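Local coordinates for membrane protein (Acinetobacter baumannii AB307-0294, PDB 5DL5), which probably forms a beta-barrel channel of the OprD porin family that lets small solutes, antibiotics among them, cross the outer membrane, at residues A[40-43]-A[48-51]; A[322-327]-A[400-405]; A[407-410]-A[414-417]. All coordinates share one frame; numbering follows the deposited sequence.

Contact 1: A[40-43]-A[48-51]; sequences TRDK and KDTS. With C8E ((hydroxyethyloxy)tri(ethyloxy)octane), chain B.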
ATOM      1  N   THR A  40      13.961   9.156   7.237  1.00 38.18           N
ATOM      2  CA  THR A  40      15.391   9.035   7.056  1.00 39.90           C
ATOM      3  C   THR A  40      15.828   7.568   7.159  1.00 38.04           C
ATOM      4  O   THR A  40      15.343   6.786   8.002  1.00 38.87           O
ATOM      5  CB  THR A  40      16.173   9.822   8.177  1.00 43.42           C
ATOM      6  OG1 THR A  40      15.983   9.180   9.437  1.00 40.92           O
ATOM      7  CG2 THR A  40      15.735  11.313   8.295  1.00 44.60           C
ATOM      8  N   ARG A  41      16.834   7.216   6.389  1.00 40.26           N
ATOM      9  CA  ARG A  41      17.503   5.892   6.414  1.00 41.17           C
ATOM     10  C   ARG A  41      19.026   6.118   6.456  1.00 47.11           C
ATOM     11  O   ARG A  41      19.616   6.714   5.500  1.00 42.45           O
ATOM     12  CB  ARG A  41      17.219   5.202   5.110  1.00 41.20           C
ATOM     13  CG  ARG A  41      15.763   4.766   5.005  1.00 41.53           C
ATOM     14  CD  ARG A  41      15.498   3.569   4.046  1.00 42.68           C
ATOM     15  NE  ARG A  41      14.045   3.372   4.020  1.00 41.94           N
ATOM     16  CZ  ARG A  41      13.376   2.641   3.142  1.00 39.64           C
ATOM     17  NH1 ARG A  41      13.988   2.066   2.188  1.00 39.60           N
ATOM     18  NH2 ARG A  41      12.084   2.543   3.216  1.00 39.60           N
ATOM     19  N   ASP A  42      19.641   5.691   7.575  1.00 46.51           N
ATOM     20  CA  ASP A  42      21.079   5.720   7.783  1.00 46.49           C
ATOM     21  C   ASP A  42      21.630   4.378   7.419  1.00 45.12           C
ATOM     22  O   ASP A  42      21.215   3.362   7.986  1.00 47.92           O
ATOM     23  CB  ASP A  42      21.374   6.033   9.242  1.00 50.82           C
ATOM     24  CG  ASP A  42      20.839   7.431   9.638  1.00 60.17           C
ATOM     25  OD1 ASP A  42      20.386   8.225   8.767  1.00 59.29           O
ATOM     26  OD2 ASP A  42      20.809   7.754  10.839  1.00 67.79           O
ATOM     27  N   LYS A  43      22.531   4.336   6.471  1.00 44.57           N
ATOM     28  CA  LYS A  43      23.078   3.061   5.951  1.00 47.24           C
ATOM     29  C   LYS A  43      24.610   2.963   6.228  1.00 50.33           C
ATOM     30  O   LYS A  43      25.196   3.900   6.710  1.00 51.38           O
ATOM     31  CB  LYS A  43      22.671   2.904   4.501  1.00 47.27           C
ATOM     32  CG  LYS A  43      21.153   3.056   4.272  1.00 46.03           C
ATOM     33  CD  LYS A  43      20.792   2.106   3.165  1.00 49.71           C
ATOM     34  CE  LYS A  43      19.377   2.288   2.671  1.00 49.60           C
ATOM     35  NZ  LYS A  43      19.225   1.561   1.421  1.00 53.65           N
ATOM     36  N   LYS A  48      24.171   4.798   0.327  1.00 58.56           N
ATOM     37  CA  LYS A  48      23.498   6.115   0.299  1.00 56.62           C
ATOM     38  C   LYS A  48      22.464   6.352   1.413  1.00 50.07           C
ATOM     39  O   LYS A  48      21.391   5.798   1.355  1.00 46.81           O
ATOM     40  CB  LYS A  48      22.673   6.294  -1.000  1.00 60.98           C
ATOM     41  CG  LYS A  48      23.397   6.381  -2.340  1.00 69.90           C
ATOM     42  CD  LYS A  48      22.663   5.579  -3.441  1.00 72.94           C
ATOM     43  CE  LYS A  48      23.222   5.830  -4.831  1.00 74.92           C
ATOM     44  NZ  LYS A  48      22.777   7.149  -5.349  1.00 74.72           N
ATOM     45  N   ASP A  49      22.713   7.320   2.277  1.00 44.63           N
ATOM     46  CA  ASP A  49      21.777   7.760   3.293  1.00 44.02           C
ATOM     47  C   ASP A  49      20.686   8.637   2.651  1.00 44.35           C
ATOM     48  O   ASP A  49      20.982   9.406   1.721  1.00 44.24           O
ATOM     49  CB  ASP A  49      22.492   8.584   4.341  1.00 44.12           C
ATOM     50  CG  ASP A  49      23.329   7.749   5.295  1.00 48.25           C
ATOM     51  OD1 ASP A  49      23.511   6.505   5.159  1.00 47.53           O
ATOM     52  OD2 ASP A  49      23.825   8.404   6.212  1.00 53.52           O
ATOM     53  N   THR A  50      19.436   8.465   3.087  1.00 39.38           N
ATOM     54  CA  THR A  50      18.378   9.270   2.555  1.00 41.67           C
ATOM     55  C   THR A  50      17.761  10.027   3.757  1.00 40.65           C
ATOM     56  O   THR A  50      17.763   9.565   4.927  1.00 38.37           O
ATOM     57  CB  THR A  50      17.366   8.495   1.751  1.00 39.88           C
ATOM     58  OG1 THR A  50      16.870   7.433   2.566  1.00 37.89           O
ATOM     59  CG2 THR A  50      17.936   7.990   0.318  1.00 40.19           C
ATOM     60  N   SER A  51      17.295  11.222   3.448  1.00 39.25           N
ATOM     61  CA  SER A  51      16.493  12.063   4.381  1.00 37.76           C
ATOM     62  C   SER A  51      15.539  12.935   3.590  1.00 36.74           C
ATOM     63  O   SER A  51      15.974  13.673   2.685  1.00 36.00           O
ATOM     64  CB  SER A  51      17.416  12.944   5.222  1.00 39.91           C
ATOM     65  OG  SER A  51      16.579  13.887   5.958  1.00 41.10           O
TER
HETATM   66  C6  C8E B 501      14.084   7.158  -6.794  1.00 54.91           C
HETATM   67  C7  C8E B 501      14.248   7.471  -5.279  1.00 51.18           C
HETATM   68  C8  C8E B 501      15.398   6.739  -4.548  1.00 53.90           C
HETATM   69  O9  C8E B 501      15.116   6.376  -3.148  1.00 41.62           O
HETATM   70  C10 C8E B 501      15.263   4.964  -3.036  1.00 60.43           C
HETATM   71  C11 C8E B 501      13.950   4.267  -3.436  1.00 52.13           C
HETATM   72  O12 C8E B 501      13.868   2.964  -2.901  1.00 64.71           O
HETATM   73  C13 C8E B 501      13.844   2.838  -1.472  1.00 56.96           C
HETATM   74  C14 C8E B 501      12.429   2.758  -0.967  1.00 55.62           C
HETATM   75  O15 C8E B 501      12.180   1.669  -0.082  1.00 63.94           O
HETATM   76  C16 C8E B 501      12.488   0.335  -0.512  1.00 67.29           C
HETATM   77  C17 C8E B 501      11.427  -0.533   0.161  1.00 73.13           C
HETATM   78  O18 C8E B 501      11.054   0.167   1.387  1.00 77.61           O
HETATM   79  C19 C8E B 501       9.667   0.075   1.739  1.00 78.88           C
HETATM   80  C20 C8E B 501       9.468   0.722   3.099  1.00 69.34           C
HETATM   81  O21 C8E B 501       8.197   0.502   3.776  1.00 63.28           O
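The carboxylate oxygen OD1 of D49 takes the backbone N-H of K43 in a short, nearly straight hydrogen bond: K43 N to D49 OD1 is 2.7 Å, with 169° at the hydrogen. The donor comes from above the carboxylate plane. This side-chain acceptor stands in for a main-chain carbonyl one step beyond the last pairs that the backbones make across the hairpin. Further in, R41 and T50 form an antiparallel hydrogen-bonded pair, R41 N to T50 O at 2.9 Å and T50 N to R41 O at 3.0 Å, while T40 and S51 make the non-hydrogen-bonded pair beside it. On the face that carries R41 and T50 the two side chains run side by side, and T50 OG1 lies 3.4 Å from R41 CB; the same hydroxyl is hydrogen-bonded to N92. Extended from CG to NE, R41 carries its guanidinium away from the hairpin to a bound detergent molecule, C8E. There R41 NH1 donates to ether oxygen O15 of C8E at 2.9 Å and R41 NH2 to O18 at 3.2 Å, while NE is engaged in a salt bridge with E418. D42 OD1 and D49 OD2 lie 4.3 Å apart, a proximity that may raise their proton affinity slightly. The whole is a beta hairpin of strands 29-43 and 50-62, two neighbouring staves of a porin barrel, closed by a short turn.

Contact 2: A[322-327]-A[400-405]; sequences YMSDFI and SYYRAS. With C8E ((hydroxyethyloxy)tri(ethyloxy)octane), chain B.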
ATOM      1  N   TYR A 322       7.123  -4.299   6.652  1.00 33.76           N
ATOM      2  CA  TYR A 322       7.419  -3.072   7.428  1.00 37.78           C
ATOM      3  C   TYR A 322       8.359  -2.251   6.580  1.00 35.79           C
ATOM      4  O   TYR A 322       7.941  -1.812   5.551  1.00 39.21           O
ATOM      5  CB  TYR A 322       8.008  -3.388   8.853  1.00 37.03           C
ATOM      6  CG  TYR A 322       7.000  -4.104   9.776  1.00 35.14           C
ATOM      7  CD1 TYR A 322       5.990  -3.367  10.433  1.00 34.54           C
ATOM      8  CD2 TYR A 322       6.999  -5.505   9.903  1.00 33.61           C
ATOM      9  CE1 TYR A 322       5.009  -3.998  11.197  1.00 35.24           C
ATOM     10  CE2 TYR A 322       6.036  -6.154  10.662  1.00 35.08           C
ATOM     11  CZ  TYR A 322       5.103  -5.390  11.382  1.00 36.28           C
ATOM     12  OH  TYR A 322       4.195  -6.019  12.185  1.00 35.54           O
ATOM     13  N   MET A 323       9.634  -2.088   6.897  1.00 37.40           N
ATOM     14  CA  MET A 323      10.508  -1.401   5.951  1.00 35.53           C
ATOM     15  C   MET A 323      10.816  -2.432   4.850  1.00 36.84           C
ATOM     16  O   MET A 323      10.632  -2.156   3.696  1.00 32.57           O
ATOM     17  CB  MET A 323      11.772  -0.860   6.562  1.00 38.26           C
ATOM     18  CG  MET A 323      12.641  -0.283   5.435  1.00 38.84           C
ATOM     19  SD  MET A 323      14.205   0.271   6.057  1.00 44.37           S
ATOM     20  CE  MET A 323      15.037  -1.248   6.431  1.00 46.46           C
ATOM     21  N   SER A 324      11.279  -3.642   5.207  1.00 31.99           N
ATOM     22  CA  SER A 324      11.372  -4.715   4.219  1.00 32.11           C
ATOM     23  C   SER A 324      10.068  -5.418   4.077  1.00 30.54           C
ATOM     24  O   SER A 324       9.303  -5.542   5.034  1.00 29.87           O
ATOM     25  CB  SER A 324      12.455  -5.766   4.636  1.00 35.96           C
ATOM     26  OG  SER A 324      12.379  -6.886   3.815  1.00 33.01           O
ATOM     27  N   ASP A 325       9.792  -5.921   2.880  1.00 31.83           N
ATOM     28  CA  ASP A 325       8.565  -6.663   2.650  1.00 30.51           C
ATOM     29  C   ASP A 325       8.753  -8.163   2.618  1.00 28.95           C
ATOM     30  O   ASP A 325       7.754  -8.894   2.371  1.00 30.12           O
ATOM     31  CB  ASP A 325       7.966  -6.246   1.356  1.00 30.46           C
ATOM     32  CG  ASP A 325       7.393  -4.819   1.434  1.00 34.12           C
ATOM     33  OD1 ASP A 325       6.679  -4.475   2.386  1.00 34.23           O
ATOM     34  OD2 ASP A 325       7.609  -4.115   0.474  1.00 33.18           O
ATOM     35  N   PHE A 326       9.962  -8.665   2.813  1.00 30.35           N
ATOM     36  CA  PHE A 326      10.135 -10.179   2.957  1.00 30.13           C
ATOM     37  C   PHE A 326       9.603 -10.907   1.723  1.00 29.15           C
ATOM     38  O   PHE A 326       8.886 -11.867   1.765  1.00 29.73           O
ATOM     39  CB  PHE A 326       9.602 -10.720   4.310  1.00 29.97           C
ATOM     40  CG  PHE A 326      10.359 -10.089   5.506  1.00 31.15           C
ATOM     41  CD1 PHE A 326      10.016  -8.827   5.987  1.00 30.63           C
ATOM     42  CD2 PHE A 326      11.477 -10.711   6.060  1.00 31.62           C
ATOM     43  CE1 PHE A 326      10.794  -8.193   7.003  1.00 33.22           C
ATOM     44  CE2 PHE A 326      12.241 -10.134   7.108  1.00 32.24           C
ATOM     45  CZ  PHE A 326      11.930  -8.827   7.521  1.00 33.73           C
ATOM     46  N   ILE A 327      10.119 -10.412   0.597  1.00 29.88           N
ATOM     47  CA  ILE A 327       9.603 -10.723  -0.774  1.00 28.98           C
ATOM     48  C   ILE A 327      10.689 -11.215  -1.657  1.00 28.68           C
ATOM     49  O   ILE A 327      10.486 -11.345  -2.829  1.00 29.62           O
ATOM     50  CB  ILE A 327       8.997  -9.451  -1.478  1.00 28.89           C
ATOM     51  CG1 ILE A 327      10.031  -8.290  -1.477  1.00 28.14           C
ATOM     52  CG2 ILE A 327       7.606  -9.195  -0.959  1.00 28.66           C
ATOM     53  CD1 ILE A 327       9.592  -7.048  -2.278  1.00 32.36           C
ATOM     54  N   SER A 400      12.761   1.310  12.460  1.00 41.76           N
ATOM     55  CA  SER A 400      13.193  -0.008  12.034  1.00 40.29           C
ATOM     56  C   SER A 400      14.679  -0.134  12.134  1.00 42.51           C
ATOM     57  O   SER A 400      15.455   0.707  11.572  1.00 42.57           O
ATOM     58  CB  SER A 400      12.760  -0.299  10.627  1.00 38.21           C
ATOM     59  OG  SER A 400      11.408  -0.543  10.688  1.00 38.63           O
ATOM     60  N   TYR A 401      15.098  -1.164  12.851  1.00 39.85           N
ATOM     61  CA  TYR A 401      16.515  -1.536  12.856  1.00 42.86           C
ATOM     62  C   TYR A 401      16.608  -2.813  11.946  1.00 40.00           C
ATOM     63  O   TYR A 401      15.978  -3.843  12.257  1.00 36.91           O
ATOM     64  CB  TYR A 401      17.071  -1.653  14.319  1.00 46.50           C
ATOM     65  CG  TYR A 401      18.463  -2.342  14.476  1.00 54.28           C
ATOM     66  CD1 TYR A 401      18.519  -3.720  14.651  1.00 61.51           C
ATOM     67  CD2 TYR A 401      19.670  -1.642  14.553  1.00 62.13           C
ATOM     68  CE1 TYR A 401      19.692  -4.429  14.788  1.00 61.54           C
ATOM     69  CE2 TYR A 401      20.888  -2.353  14.736  1.00 66.18           C
ATOM     70  CZ  TYR A 401      20.874  -3.773  14.814  1.00 65.38           C
ATOM     71  OH  TYR A 401      21.979  -4.633  15.002  1.00 70.74           O
ATOM     72  N   TYR A 402      17.275  -2.682  10.784  1.00 36.27           N
ATOM     73  CA  TYR A 402      17.226  -3.672   9.782  1.00 34.67           C
ATOM     74  C   TYR A 402      18.615  -4.157   9.435  1.00 37.71           C
ATOM     75  O   TYR A 402      19.521  -3.334   9.250  1.00 35.58           O
ATOM     76  CB  TYR A 402      16.518  -3.147   8.554  1.00 34.86           C
ATOM     77  CG  TYR A 402      16.597  -4.052   7.352  1.00 34.21           C
ATOM     78  CD1 TYR A 402      15.668  -5.087   7.185  1.00 33.73           C
ATOM     79  CD2 TYR A 402      17.597  -3.902   6.403  1.00 36.52           C
ATOM     80  CE1 TYR A 402      15.703  -5.927   6.100  1.00 32.67           C
ATOM     81  CE2 TYR A 402      17.714  -4.785   5.329  1.00 36.92           C
ATOM     82  CZ  TYR A 402      16.730  -5.783   5.164  1.00 33.55           C
ATOM     83  OH  TYR A 402      16.759  -6.650   4.131  1.00 31.70           O
ATOM     84  N   ARG A 403      18.790  -5.503   9.375  1.00 34.36           N
ATOM     85  CA  ARG A 403      20.057  -6.064   9.027  1.00 36.96           C
ATOM     86  C   ARG A 403      19.897  -7.222   8.044  1.00 36.54           C
ATOM     87  O   ARG A 403      18.968  -7.951   8.153  1.00 35.05           O
ATOM     88  CB  ARG A 403      20.820  -6.585  10.283  1.00 39.49           C
ATOM     89  CG  ARG A 403      21.302  -5.511  11.281  1.00 46.18           C
ATOM     90  CD  ARG A 403      22.279  -4.499  10.722  1.00 50.41           C
ATOM     91  NE  ARG A 403      22.603  -3.399  11.675  1.00 54.38           N
ATOM     92  CZ  ARG A 403      21.907  -2.272  11.858  1.00 59.05           C
ATOM     93  NH1 ARG A 403      20.792  -2.017  11.195  1.00 58.75           N
ATOM     94  NH2 ARG A 403      22.346  -1.354  12.723  1.00 59.84           N
ATOM     95  N   ALA A 404      20.888  -7.449   7.172  1.00 36.71           N
ATOM     96  CA  ALA A 404      20.750  -8.493   6.192  1.00 37.52           C
ATOM     97  C   ALA A 404      22.095  -9.097   5.939  1.00 39.05           C
ATOM     98  O   ALA A 404      23.118  -8.469   6.241  1.00 36.27           O
ATOM     99  CB  ALA A 404      20.116  -7.919   4.920  1.00 34.73           C
ATOM    100  N   SER A 405      22.133 -10.287   5.375  1.00 37.91           N
ATOM    101  CA  SER A 405      23.484 -10.843   5.022  1.00 42.02           C
ATOM    102  C   SER A 405      24.203 -10.042   3.912  1.00 43.49           C
ATOM    103  O   SER A 405      23.625  -9.157   3.225  1.00 39.82           O
ATOM    104  CB  SER A 405      23.485 -12.357   4.645  1.00 42.89           C
ATOM    105  OG  SER A 405      22.417 -12.733   3.952  1.00 41.70           O
TER
HETATM  106  C6  C8E B 501      14.084   7.158  -6.794  1.00 54.91           C
HETATM  107  C7  C8E B 501      14.248   7.471  -5.279  1.00 51.18           C
HETATM  108  C8  C8E B 501      15.398   6.739  -4.548  1.00 53.90           C
HETATM  109  O9  C8E B 501      15.116   6.376  -3.148  1.00 41.62           O
HETATM  110  C10 C8E B 501      15.263   4.964  -3.036  1.00 60.43           C
HETATM  111  C11 C8E B 501      13.950   4.267  -3.436  1.00 52.13           C
HETATM  112  O12 C8E B 501      13.868   2.964  -2.901  1.00 64.71           O
HETATM  113  C13 C8E B 501      13.844   2.838  -1.472  1.00 56.96           C
HETATM  114  C14 C8E B 501      12.429   2.758  -0.967  1.00 55.62           C
HETATM  115  O15 C8E B 501      12.180   1.669  -0.082  1.00 63.94           O
HETATM  116  C16 C8E B 501      12.488   0.335  -0.512  1.00 67.29           C
HETATM  117  C17 C8E B 501      11.427  -0.533   0.161  1.00 73.13           C
HETATM  118  O18 C8E B 501      11.054   0.167   1.387  1.00 77.61           O
HETATM  119  C19 C8E B 501       9.667   0.075   1.739  1.00 78.88           C
HETATM  120  C20 C8E B 501       9.468   0.722   3.099  1.00 69.34           C
HETATM  121  O21 C8E B 501       8.197   0.502   3.776  1.00 63.28           O
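M323 reaches from its loop to the wall strand at Y402, and successive carbons of its side chain meet different neighbours. M323 CB lies 4.2 Å from S400 OG, a loose contact with a hydroxyl that is hydrogen-bonded to E376. Next along, M323 CG approaches carbon C20 of the bound detergent C8E at 4.1 Å. With CG anti to the backbone N (chi1 175°) and the following torsion also extended, the chain runs straight out to SD before turning about the CG-SD bond (chi3). That bend delivers M323 CE to the root of the Y402 side chain, 3.2 Å from Y402 CB and 3.3 Å from Y402 CG, a tight apolar contact. The two side chains cross at about a right angle, the methyl meeting the tyrosine obliquely. Farther along the same ring, S324 CB packs 3.6 Å from Y402 CE1. S324 OG and Y402 OH both hydrogen-bond to E374, which ties loop and wall together through a third residue, and S324 OG also accepts from F326 N at 3.2 Å in an ST turn. The detergent's terminal O21 donates to Y322 O at 2.9 Å. The loop between strands 289-300 and 332-341 is thus laid against strand 394-404, with strand 371-384 supplying E374 and E376 along one edge of that strand and strand 416-428 touching M323 through T416 and E418 along the other.

Contact 3: A[407-410]-A[414-417]; sequences AYQG and GDTN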
ATOM      1  N   ALA A 407      25.070 -10.761   0.936  1.00 45.98           N
ATOM      2  CA  ALA A 407      24.559 -10.987  -0.393  1.00 47.13           C
ATOM      3  C   ALA A 407      23.276 -10.173  -0.686  1.00 43.44           C
ATOM      4  O   ALA A 407      22.847 -10.155  -1.777  1.00 47.07           O
ATOM      5  CB  ALA A 407      24.277 -12.490  -0.509  1.00 50.09           C
ATOM      6  N   TYR A 408      22.635  -9.596   0.328  1.00 41.14           N
ATOM      7  CA  TYR A 408      21.366  -8.881   0.252  1.00 39.21           C
ATOM      8  C   TYR A 408      21.481  -7.489   0.822  1.00 38.95           C
ATOM      9  O   TYR A 408      20.701  -7.057   1.687  1.00 39.95           O
ATOM     10  CB  TYR A 408      20.280  -9.655   0.985  1.00 36.06           C
ATOM     11  CG  TYR A 408      18.835  -9.542   0.551  1.00 34.58           C
ATOM     12  CD1 TYR A 408      18.426  -9.842  -0.775  1.00 36.57           C
ATOM     13  CD2 TYR A 408      17.848  -9.212   1.468  1.00 32.97           C
ATOM     14  CE1 TYR A 408      17.032  -9.830  -1.213  1.00 33.27           C
ATOM     15  CE2 TYR A 408      16.513  -9.128   1.046  1.00 33.50           C
ATOM     16  CZ  TYR A 408      16.113  -9.502  -0.301  1.00 32.25           C
ATOM     17  OH  TYR A 408      14.762  -9.391  -0.516  1.00 33.33           O
ATOM     18  N   GLN A 409      22.374  -6.752   0.227  1.00 41.42           N
ATOM     19  CA  GLN A 409      22.653  -5.371   0.577  1.00 43.06           C
ATOM     20  C   GLN A 409      22.097  -4.567  -0.622  1.00 41.24           C
ATOM     21  O   GLN A 409      20.917  -4.316  -0.660  1.00 40.08           O
ATOM     22  CB  GLN A 409      24.161  -5.141   0.855  1.00 44.00           C
ATOM     23  CG  GLN A 409      24.691  -5.816   2.135  1.00 48.50           C
ATOM     24  CD  GLN A 409      23.966  -5.405   3.419  1.00 47.54           C
ATOM     25  OE1 GLN A 409      23.871  -4.190   3.766  1.00 44.50           O
ATOM     26  NE2 GLN A 409      23.527  -6.434   4.193  1.00 48.86           N
ATOM     27  N   GLY A 410      22.925  -4.268  -1.615  1.00 43.77           N
ATOM     28  CA  GLY A 410      22.531  -3.478  -2.768  1.00 48.04           C
ATOM     29  C   GLY A 410      21.489  -4.226  -3.610  1.00 47.01           C
ATOM     30  O   GLY A 410      20.655  -3.588  -4.228  1.00 47.35           O
ATOM     31  N   GLY A 414      19.622  -3.170   2.255  1.00 39.96           N
ATOM     32  CA  GLY A 414      20.957  -2.956   2.845  1.00 40.76           C
ATOM     33  C   GLY A 414      20.775  -2.645   4.346  1.00 40.26           C
ATOM     34  O   GLY A 414      19.684  -2.216   4.746  1.00 40.89           O
ATOM     35  N   ASP A 415      21.835  -2.840   5.168  1.00 39.41           N
ATOM     36  CA  ASP A 415      21.687  -2.570   6.584  1.00 39.35           C
ATOM     37  C   ASP A 415      21.257  -1.104   6.805  1.00 40.24           C
ATOM     38  O   ASP A 415      21.882  -0.201   6.204  1.00 43.35           O
ATOM     39  CB  ASP A 415      22.985  -2.774   7.326  1.00 39.97           C
ATOM     40  CG  ASP A 415      23.416  -4.223   7.385  1.00 40.74           C
ATOM     41  OD1 ASP A 415      22.741  -5.122   6.918  1.00 38.45           O
ATOM     42  OD2 ASP A 415      24.422  -4.451   7.983  1.00 45.57           O
ATOM     43  N   THR A 416      20.302  -0.873   7.710  1.00 38.57           N
ATOM     44  CA  THR A 416      19.625   0.408   7.877  1.00 40.47           C
ATOM     45  C   THR A 416      18.984   0.570   9.223  1.00 39.82           C
ATOM     46  O   THR A 416      18.411  -0.373   9.761  1.00 38.56           O
ATOM     47  CB  THR A 416      18.427   0.496   6.862  1.00 43.67           C
ATOM     48  OG1 THR A 416      18.926   0.470   5.527  1.00 46.10           O
ATOM     49  CG2 THR A 416      17.575   1.739   7.061  1.00 44.26           C
ATOM     50  N   ASN A 417      19.043   1.793   9.708  1.00 38.95           N
ATOM     51  CA  ASN A 417      18.293   2.317  10.789  1.00 40.41           C
ATOM     52  C   ASN A 417      17.392   3.365  10.119  1.00 37.97           C
ATOM     53  O   ASN A 417      17.884   4.408   9.671  1.00 41.38           O
ATOM     54  CB  ASN A 417      19.271   2.966  11.821  1.00 44.18           C
ATOM     55  CG  ASN A 417      20.364   1.936  12.323  1.00 52.53           C
ATOM     56  OD1 ASN A 417      20.234   0.703  12.183  1.00 57.22           O
ATOM     57  ND2 ASN A 417      21.455   2.454  12.876  1.00 60.49           N
TER
HETATM   58  O   HOH W   1      18.471  -5.781   2.037  1.00 36.46           O
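Q409 and D415 meet through a pair of hydrogen bonds in which the glutamine amide works at both ends. Its OE1 accepts the backbone N-H of D415, with D415 N to Q409 OE1 at 2.8 Å and the donor tilted 24° from the carbonyl plane. Its NE2 donates in turn to the carboxylate, Q409 NE2 to D415 OD1 being 3.1 Å; the carboxylate oxygen lies close to the amide plane, yet the N-H arrives well above the carboxylate plane. The amide and carboxylate planes stand almost perpendicular, 89° apart. A bend at chi2 of Q409 folds its chain back and turns the amide toward D415. NE2 also donates to S405 O, and D415 OD1 accepts from A404 N, so both side chains are tied to the chain at and just beyond the end of strand 394-404 as well as to each other.

G414 is the third residue of the contact. Q409 OE1 sits 3.3 Å from G414 CA, and phi of G414 is positive; at its backbone angles a beta carbon would collide with the carbonyl oxygen of the preceding residue, a strain that glycine avoids. The direct approach of G414 N to Q409 O is too poorly angled to count as a bond. Instead a water serves the backbone N-H of G414: it accepts from G414 N at 2.9 Å and donates to Y408 O at 2.6 Å, bridging the loop. T416 OG1 donates to G414 O at 2.9 Å, on the way into strand 416-428. What this chemistry implies is a turn closed by side-chain and water-mediated bonds in place of direct backbone pairing, with the amide of Q409 fixed in its flip because its oxygen and nitrogen face a donor and an acceptor respectively.

Contact 2 is the buried member of the set, contact 3 is partly buried, and contact 1 lies at the surface. Contacts 1 and 3 belong to hairpins of the barrel wall, and strand 416-428 runs between strands 29-43 and 394-404, so D42 N meets N417 O on one flank while Y402 N meets T416 O on the other. Contact 2 instead sets a long loop against that wall. Chemistry follows place: regular backbone pairing dominates contact 1, side-chain amide and water bonds close contact 3, and apolar packing carries contact 2. R41 NH2 packs on M323 CG, and one detergent molecule touches both contacts 1 and 2.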